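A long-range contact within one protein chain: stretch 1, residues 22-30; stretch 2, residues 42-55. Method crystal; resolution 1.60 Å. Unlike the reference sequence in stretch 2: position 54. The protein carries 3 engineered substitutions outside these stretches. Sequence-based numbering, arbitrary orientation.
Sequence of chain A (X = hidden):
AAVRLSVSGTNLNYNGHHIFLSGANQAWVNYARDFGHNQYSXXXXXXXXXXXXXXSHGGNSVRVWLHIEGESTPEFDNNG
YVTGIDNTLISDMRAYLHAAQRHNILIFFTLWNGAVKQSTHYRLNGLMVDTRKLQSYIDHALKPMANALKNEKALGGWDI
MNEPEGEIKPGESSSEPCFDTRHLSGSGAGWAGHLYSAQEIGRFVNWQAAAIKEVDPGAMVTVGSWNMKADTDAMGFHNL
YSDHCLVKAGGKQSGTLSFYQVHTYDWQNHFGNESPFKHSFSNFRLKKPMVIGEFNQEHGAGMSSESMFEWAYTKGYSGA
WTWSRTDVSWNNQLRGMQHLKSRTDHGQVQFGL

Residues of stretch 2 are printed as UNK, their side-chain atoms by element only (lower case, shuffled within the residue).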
ATOM      1  N   SER A  22      -6.727   7.813   8.436  1.00 12.26           N
ATOM      2  CA  SER A  22      -7.199   8.897   7.575  1.00 12.79           C
ATOM      3  C   SER A  22      -6.001   9.704   7.106  1.00 12.47           C
ATOM      4  O   SER A  22      -5.223  10.181   7.924  1.00 13.66           O
ATOM      5  CB  SER A  22      -8.083   9.806   8.404  1.00 13.18           C
ATOM      6  OG  SER A  22      -8.519  10.920   7.633  1.00 15.99           O
ATOM      7  N   GLY A  23      -5.857   9.914   5.811  1.00 11.10           N
ATOM      8  CA  GLY A  23      -4.721  10.696   5.350  1.00 11.39           C
ATOM      9  C   GLY A  23      -4.581  10.738   3.862  1.00 10.82           C
ATOM     10  O   GLY A  23      -5.572  10.778   3.147  1.00  9.98           O
ATOM     11  N   ALA A  24      -3.330  10.701   3.408  1.00 11.39           N
ATOM     12  CA  ALA A  24      -3.033  10.918   2.018  1.00 11.43           C
ATOM     13  C   ALA A  24      -1.806  10.180   1.558  1.00 11.18           C
ATOM     14  O   ALA A  24      -0.929   9.845   2.355  1.00 11.29           O
ATOM     15  CB  ALA A  24      -2.853  12.393   1.767  1.00 11.99           C
ATOM     16  N   ASN A  25      -1.753   9.961   0.260  1.00 10.74           N
ATOM     17  CA  ASN A  25      -0.538   9.559  -0.428  1.00 10.59           C
ATOM     18  C   ASN A  25       0.333  10.779  -0.633  1.00 11.43           C
ATOM     19  O   ASN A  25      -0.159  11.804  -1.073  1.00 11.59           O
ATOM     20  CB  ASN A  25      -0.886   8.982  -1.811  1.00 10.99           C
ATOM     21  CG  ASN A  25      -1.516   7.627  -1.753  1.00 12.03           C
ATOM     22  OD1 ASN A  25      -0.817   6.623  -1.896  1.00 14.74           O
ATOM     23  ND2 ASN A  25      -2.844   7.575  -1.605  1.00 11.67           N
ATOM     24  N   GLN A  26       1.631  10.660  -0.364  1.00 10.53           N
ATOM     25  CA  GLN A  26       2.560  11.754  -0.705  1.00 10.94           C
ATOM     26  C   GLN A  26       2.550  11.923  -2.238  1.00 12.24           C
ATOM     27  O   GLN A  26       2.326  13.036  -2.717  1.00 12.61           O
ATOM     28  CB  GLN A  26       3.959  11.535  -0.103  1.00 11.27           C
ATOM     29  CG  GLN A  26       4.910  12.751  -0.190  1.00 11.93           C
ATOM     30  CD  GLN A  26       4.667  13.834   0.873  1.00 13.01           C
ATOM     31  OE1 GLN A  26       4.454  13.549   2.048  1.00 14.65           O
ATOM     32  NE2 GLN A  26       4.729  15.090   0.458  1.00 14.71           N
ATOM     33  N   ALA A  27       2.756  10.900  -3.065  1.00 11.91           N
ATOM     34  CA  ALA A  27       3.371   9.606  -2.752  1.00 12.18           C
ATOM     35  C   ALA A  27       4.900   9.719  -2.898  1.00 12.40           C
ATOM     36  O   ALA A  27       5.627   8.769  -2.594  1.00 12.62           O
ATOM     37  CB  ALA A  27       2.840   8.557  -3.698  1.00 12.25           C
ATOM     38  N   TRP A  28       5.391  10.865  -3.381  1.00 12.03           N
ATOM     39  CA  TRP A  28       6.818  11.150  -3.529  1.00 12.52           C
ATOM     40  C   TRP A  28       7.068  12.662  -3.498  1.00 12.70           C
ATOM     41  O   TRP A  28       6.128  13.459  -3.576  1.00 12.84           O
ATOM     42  CB  TRP A  28       7.339  10.580  -4.866  1.00 12.30           C
ATOM     43  CG  TRP A  28       6.581  11.063  -6.069  1.00 12.99           C
ATOM     44  CD1 TRP A  28       6.752  12.262  -6.702  1.00 13.65           C
ATOM     45  CD2 TRP A  28       5.537  10.385  -6.783  1.00 11.46           C
ATOM     46  NE1 TRP A  28       5.870  12.382  -7.736  1.00 13.42           N
ATOM     47  CE2 TRP A  28       5.111  11.246  -7.819  1.00 12.83           C
ATOM     48  CE3 TRP A  28       4.915   9.133  -6.653  1.00 12.75           C
ATOM     49  CZ2 TRP A  28       4.109  10.891  -8.712  1.00 14.02           C
ATOM     50  CZ3 TRP A  28       3.918   8.791  -7.526  1.00 13.59           C
ATOM     51  CH2 TRP A  28       3.525   9.658  -8.552  1.00 14.27           C
ATOM     52  N   VAL A  29       8.328  13.049  -3.402  1.00 12.79           N
ATOM     53  CA  VAL A  29       8.749  14.438  -3.657  1.00 13.72           C
ATOM     54  C   VAL A  29       9.593  14.410  -4.930  1.00 14.51           C
ATOM     55  O   VAL A  29       9.191  14.956  -5.966  1.00 14.50           O
ATOM     56  CB  VAL A  29       9.476  15.060  -2.450  1.00 13.52           C
ATOM     57  CG1 VAL A  29      10.012  16.465  -2.803  1.00 14.40           C
ATOM     58  CG2 VAL A  29       8.530  15.109  -1.235  1.00 15.03           C
ATOM     59  N   ASN A  30      10.737  13.729  -4.876  1.00 15.43           N
ATOM     60  CA  ASN A  30      11.490  13.410  -6.084  1.00 15.81           C
ATOM     61  C   ASN A  30      11.339  11.911  -6.379  1.00 16.14           C
ATOM     62  O   ASN A  30      11.933  11.087  -5.692  1.00 16.51           O
ATOM     63  CB  ASN A  30      12.963  13.800  -5.956  1.00 17.33           C
ATOM     64  CG  ASN A  30      13.682  13.885  -7.328  1.00 17.90           C
ATOM     65  OD1 ASN A  30      13.083  14.231  -8.367  1.00 24.04           O
ATOM     66  ND2 ASN A  30      14.969  13.582  -7.322  1.00 25.46           N
ATOM     67  N   UNK A  42      17.347  16.738   0.921  1.00 20.75           N
ATOM     68  CA  UNK A  42      16.915  17.530  -0.233  1.00 21.34           C
ATOM     69  C   UNK A  42      15.396  17.782  -0.270  1.00 21.19           C
ATOM     70  O   UNK A  42      14.963  18.873  -0.661  1.00 22.50           O
ATOM     71  c   UNK A  42      17.402  16.874  -1.533  1.00 21.67           C
ATOM     72  c   UNK A  42      19.371  15.848  -2.763  1.00 24.24           C
ATOM     73  c   UNK A  42      18.932  16.775  -1.640  1.00 22.94           C
ATOM     74  n   UNK A  42      21.634  15.683  -1.640  1.00 29.55           N
ATOM     75  c   UNK A  42      20.897  15.837  -2.934  1.00 26.49           C
ATOM     76  N   UNK A  43      14.597  16.808   0.169  1.00 20.09           N
ATOM     77  CA  UNK A  43      13.129  16.919   0.140  1.00 19.94           C
ATOM     78  C   UNK A  43      12.485  17.179   1.493  1.00 19.45           C
ATOM     79  O   UNK A  43      11.260  17.330   1.583  1.00 17.95           O
ATOM     80  N   UNK A  44      13.312  17.229   2.535  1.00 19.76           N
ATOM     81  CA  UNK A  44      12.869  17.380   3.925  1.00 20.28           C
ATOM     82  C   UNK A  44      11.862  18.515   4.130  1.00 19.56           C
ATOM     83  O   UNK A  44      10.874  18.343   4.835  1.00 19.03           O
ATOM     84  c   UNK A  44      13.844  17.985   6.264  1.00 21.85           C
ATOM     85  c   UNK A  44      15.135  17.930   7.071  1.00 23.77           C
ATOM     86  n   UNK A  44      15.757  20.362   7.165  1.00 30.16           N
ATOM     87  c   UNK A  44      16.138  19.009   6.668  1.00 27.31           C
ATOM     88  c   UNK A  44      14.098  17.564   4.827  1.00 21.00           C
ATOM     89  N   UNK A  45      12.086  19.673   3.518  1.00 19.18           N
ATOM     90  CA  UNK A  45      11.138  20.778   3.732  1.00 19.25           C
ATOM     91  C   UNK A  45       9.698  20.476   3.229  1.00 18.80           C
ATOM     92  O   UNK A  45       8.714  20.867   3.884  1.00 18.09           O
ATOM     93  o   UNK A  45      11.848  21.971   1.740  1.00 24.39           O
ATOM     94  c   UNK A  45      11.689  22.078   3.136  1.00 20.16           C
ATOM     95  N   UNK A  46       9.572  19.771   2.099  1.00 17.66           N
ATOM     96  CA  UNK A  46       8.266  19.371   1.544  1.00 16.86           C
ATOM     97  C   UNK A  46       7.637  18.265   2.387  1.00 15.68           C
ATOM     98  O   UNK A  46       6.453  18.299   2.699  1.00 15.21           O
ATOM     99  c   UNK A  46       8.381  18.891   0.075  1.00 17.45           C
ATOM    100  c   UNK A  46       7.041  18.505  -0.489  1.00 18.77           C
ATOM    101  o   UNK A  46       8.966  19.941  -0.724  1.00 19.94           O
ATOM    102  N   UNK A  47       8.434  17.267   2.742  1.00 14.54           N
ATOM    103  CA  UNK A  47       7.925  16.217   3.597  1.00 14.61           C
ATOM    104  C   UNK A  47       7.391  16.820   4.924  1.00 14.66           C
ATOM    105  O   UNK A  47       6.305  16.454   5.392  1.00 14.00           O
ATOM    106  c   UNK A  47       9.206  14.123   2.796  1.00 13.24           C
ATOM    107  c   UNK A  47      10.408  14.044   2.090  1.00 14.05           C
ATOM    108  c   UNK A  47       9.020  15.170   3.880  1.00 13.66           C
ATOM    109  c   UNK A  47       8.208  13.192   2.496  1.00 13.00           C
ATOM    110  c   UNK A  47       8.415  12.215   1.527  1.00 13.94           C
ATOM    111  c   UNK A  47       9.623  12.170   0.838  1.00 14.00           C
ATOM    112  c   UNK A  47      10.602  13.080   1.111  1.00 15.65           C
ATOM    113  N   UNK A  48       8.138  17.756   5.509  1.00 15.58           N
ATOM    114  CA  UNK A  48       7.783  18.346   6.813  1.00 15.52           C
ATOM    115  C   UNK A  48       6.567  19.261   6.713  1.00 15.83           C
ATOM    116  O   UNK A  48       5.710  19.259   7.601  1.00 15.47           O
ATOM    117  o   UNK A  48       8.424  18.102  10.043  1.00 28.10           O
ATOM    118  o   UNK A  48       7.299  19.921  10.580  1.00 29.07           O
ATOM    119  c   UNK A  48       8.081  19.290   9.827  1.00 24.78           C
ATOM    120  c   UNK A  48       8.633  20.021   8.607  1.00 18.98           C
ATOM    121  c   UNK A  48       8.973  19.109   7.429  1.00 16.98           C
ATOM    122  N   UNK A  49       6.474  20.032   5.635  1.00 15.30           N
ATOM    123  CA  UNK A  49       5.309  20.906   5.488  1.00 16.01           C
ATOM    124  C   UNK A  49       4.038  20.074   5.282  1.00 15.60           C
ATOM    125  O   UNK A  49       2.965  20.457   5.747  1.00 15.81           O
ATOM    126  o   UNK A  49       5.588  21.323   3.106  1.00 21.09           O
ATOM    127  c   UNK A  49       5.503  21.925   4.366  1.00 17.20           C
ATOM    128  N   UNK A  50       4.156  18.939   4.585  1.00 14.52           N
ATOM    129  CA  UNK A  50       3.013  18.041   4.373  1.00 14.49           C
ATOM    130  C   UNK A  50       2.535  17.482   5.716  1.00 14.19           C
ATOM    131  O   UNK A  50       1.329  17.425   5.969  1.00 13.60           O
ATOM    132  o   UNK A  50       3.653  17.423   2.092  1.00 15.13           O
ATOM    133  c   UNK A  50       2.218  15.915   3.256  1.00 14.64           C
ATOM    134  c   UNK A  50       3.357  16.887   3.389  1.00 14.45           C
ATOM    135  N   UNK A  51       3.474  17.056   6.552  1.00 13.64           N
ATOM    136  CA  UNK A  51       3.144  16.568   7.896  1.00 14.44           C
ATOM    137  C   UNK A  51       2.444  17.631   8.749  1.00 14.73           C
ATOM    138  O   UNK A  51       1.492  17.323   9.456  1.00 15.58           O
ATOM    139  c   UNK A  51       4.258  13.605   8.222  1.00 15.84           C
ATOM    140  c   UNK A  51       4.391  16.090   8.628  1.00 14.76           C
ATOM    141  c   UNK A  51       5.115  14.862   8.089  1.00 13.77           C
ATOM    142  c   UNK A  51       6.433  14.716   8.838  1.00 15.30           C
ATOM    143  N   UNK A  52       2.938  18.866   8.686  1.00 15.64           N
ATOM    144  CA  UNK A  52       2.361  19.974   9.452  1.00 16.36           C
ATOM    145  C   UNK A  52       0.921  20.231   9.024  1.00 16.80           C
ATOM    146  O   UNK A  52       0.026  20.347   9.883  1.00 17.28           O
ATOM    147  o   UNK A  52       2.617  22.325  10.006  1.00 20.87           O
ATOM    148  c   UNK A  52       3.189  21.250   9.270  1.00 17.06           C
ATOM    149  N   UNK A  53       0.710  20.337   7.709  1.00 16.75           N
ATOM    150  CA  UNK A  53      -0.626  20.526   7.111  1.00 17.14           C
ATOM    151  C   UNK A  53      -1.585  19.438   7.587  1.00 16.93           C
ATOM    152  O   UNK A  53      -2.714  19.711   7.996  1.00 17.05           O
ATOM    153  c   UNK A  53      -0.572  20.466   5.577  1.00 17.94           C
ATOM    154  c   UNK A  53       0.052  21.696   4.929  1.00 19.92           C
ATOM    155  o   UNK A  53       0.209  21.674   3.675  1.00 21.57           O
ATOM    156  o   UNK A  53       0.390  22.669   5.638  1.00 24.18           O
ATOM    157  N   UNK A  54      -1.135  18.193   7.517  1.00 16.57           N
ATOM    158  CA  UNK A  54      -1.989  17.071   7.861  1.00 17.41           C
ATOM    159  C   UNK A  54      -2.351  17.038   9.329  1.00 17.08           C
ATOM    160  O   UNK A  54      -3.518  16.850   9.654  1.00 16.25           O
ATOM    161  s   UNK A  54      -0.688  14.058   5.394  1.00 22.40           S
ATOM    162  c   UNK A  54      -1.596  12.911   6.446  1.00 20.91           C
ATOM    163  c   UNK A  54      -1.421  15.596   5.924  1.00 17.94           C
ATOM    164  c   UNK A  54      -1.365  15.757   7.419  1.00 17.19           C
ATOM    165  N   UNK A  55      -1.382  17.247  10.214  1.00 17.48           N
ATOM    166  CA  UNK A  55      -1.662  17.271  11.649  1.00 17.79           C
ATOM    167  C   UNK A  55      -2.712  18.316  11.979  1.00 17.46           C
ATOM    168  O   UNK A  55      -3.651  18.042  12.728  1.00 16.90           O
ATOM    169  c   UNK A  55      -0.409  17.524  12.495  1.00 17.69           C
ATOM    170  o   UNK A  55       1.454  18.275  14.603  1.00 21.64           O
ATOM    171  n   UNK A  55       0.373  16.957  16.056  1.00 23.84           N
ATOM    172  c   UNK A  55      -0.734  17.526  13.998  1.00 18.79           C
ATOM    173  c   UNK A  55       0.469  17.611  14.903  1.00 19.08           C
TER
HETATM  174  O   HOH W   1       5.072  13.839   4.559  1.00 12.73           O

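Position 42 has four carbons in a row ending in nitrogen. It is Lys42, whose end leads away from stretch 1. Position 43 has no side-chain atoms, and its CA lies 4.3 Å from Val29 CG1. It is Gly43. A CB here would point toward stretch 1, and there is room for it.

Position 44 again has four carbons ending in nitrogen. This is Lys44, pointing away and exposed. Position 45 has one carbon and one oxygen: Ser45, out of reach.

At position 46 one carbon carries an oxygen and a carbon. The carbon of that fork packs 3.8 Å from Val29 CG2 and 4.2 Å from Gln26 NE2. This is Thr46, with CB pointing toward stretch 1.

Position 47 has one carbon and a six-carbon ring with no oxygen. Val29 CG2 sits over one face of the ring at 47, 3.7 Å from its centroid and 12° off the normal. Gln26 OE1 is 3.8 Å from the nearest ring carbon of 47. This is Phe47, and the contact with Val29 is CH-pi. CB points sideways, but the ring comes nearer.

Position 48 has three carbons, the third carrying two oxygens: Glu48. Position 49 has one carbon and one oxygen: Ser49. Both are out of reach.

Position 50 has one carbon bearing an oxygen and a carbon. The side-chain oxygen of 50 is 3.0 Å from Gln26 NE2. The residue is Thr50, and its OG1 accepts a hydrogen bond from that amide at an N-H...O angle of 158°.

Position 51 has four carbons, forked at the second. It is Leu51, buried but not in contact with stretch 1. Position 52, with one carbon and one oxygen, is Ser52. Position 53, two carbons with two oxygens on the second, is Asp53. Neither reaches stretch 1.

Position 54 is an unbranched chain of two carbons, sulfur and carbon. The end carbon of the chain at 54 lies 4.0 Å from Gly23 CA and 4.1 Å from Ala24 N. It is Met54, where the reference has Ile. An ideal CB on Gly23 would be tight, 3.4 Å from Met54 CE.

Position 55 has three carbons. The third carries one oxygen and one nitrogen, an amide, so this is Gln55, out of reach.

The contact works through one side of the helix. Met54 covers the strand at Gly23 and Ala24, while Val29 packs on Gly43, Thr46 and Phe47. Between them Gln26 uses both ends of its amide. Gln26 NE2 donates to Thr50 OG1, and Gln26 OE1 accepts from the O of water 1 at 2.6 Å; the same water O donates to Phe47 O at 3.0 Å.

Stretch 2 (42-55) KGKSTFESTLSDMQ
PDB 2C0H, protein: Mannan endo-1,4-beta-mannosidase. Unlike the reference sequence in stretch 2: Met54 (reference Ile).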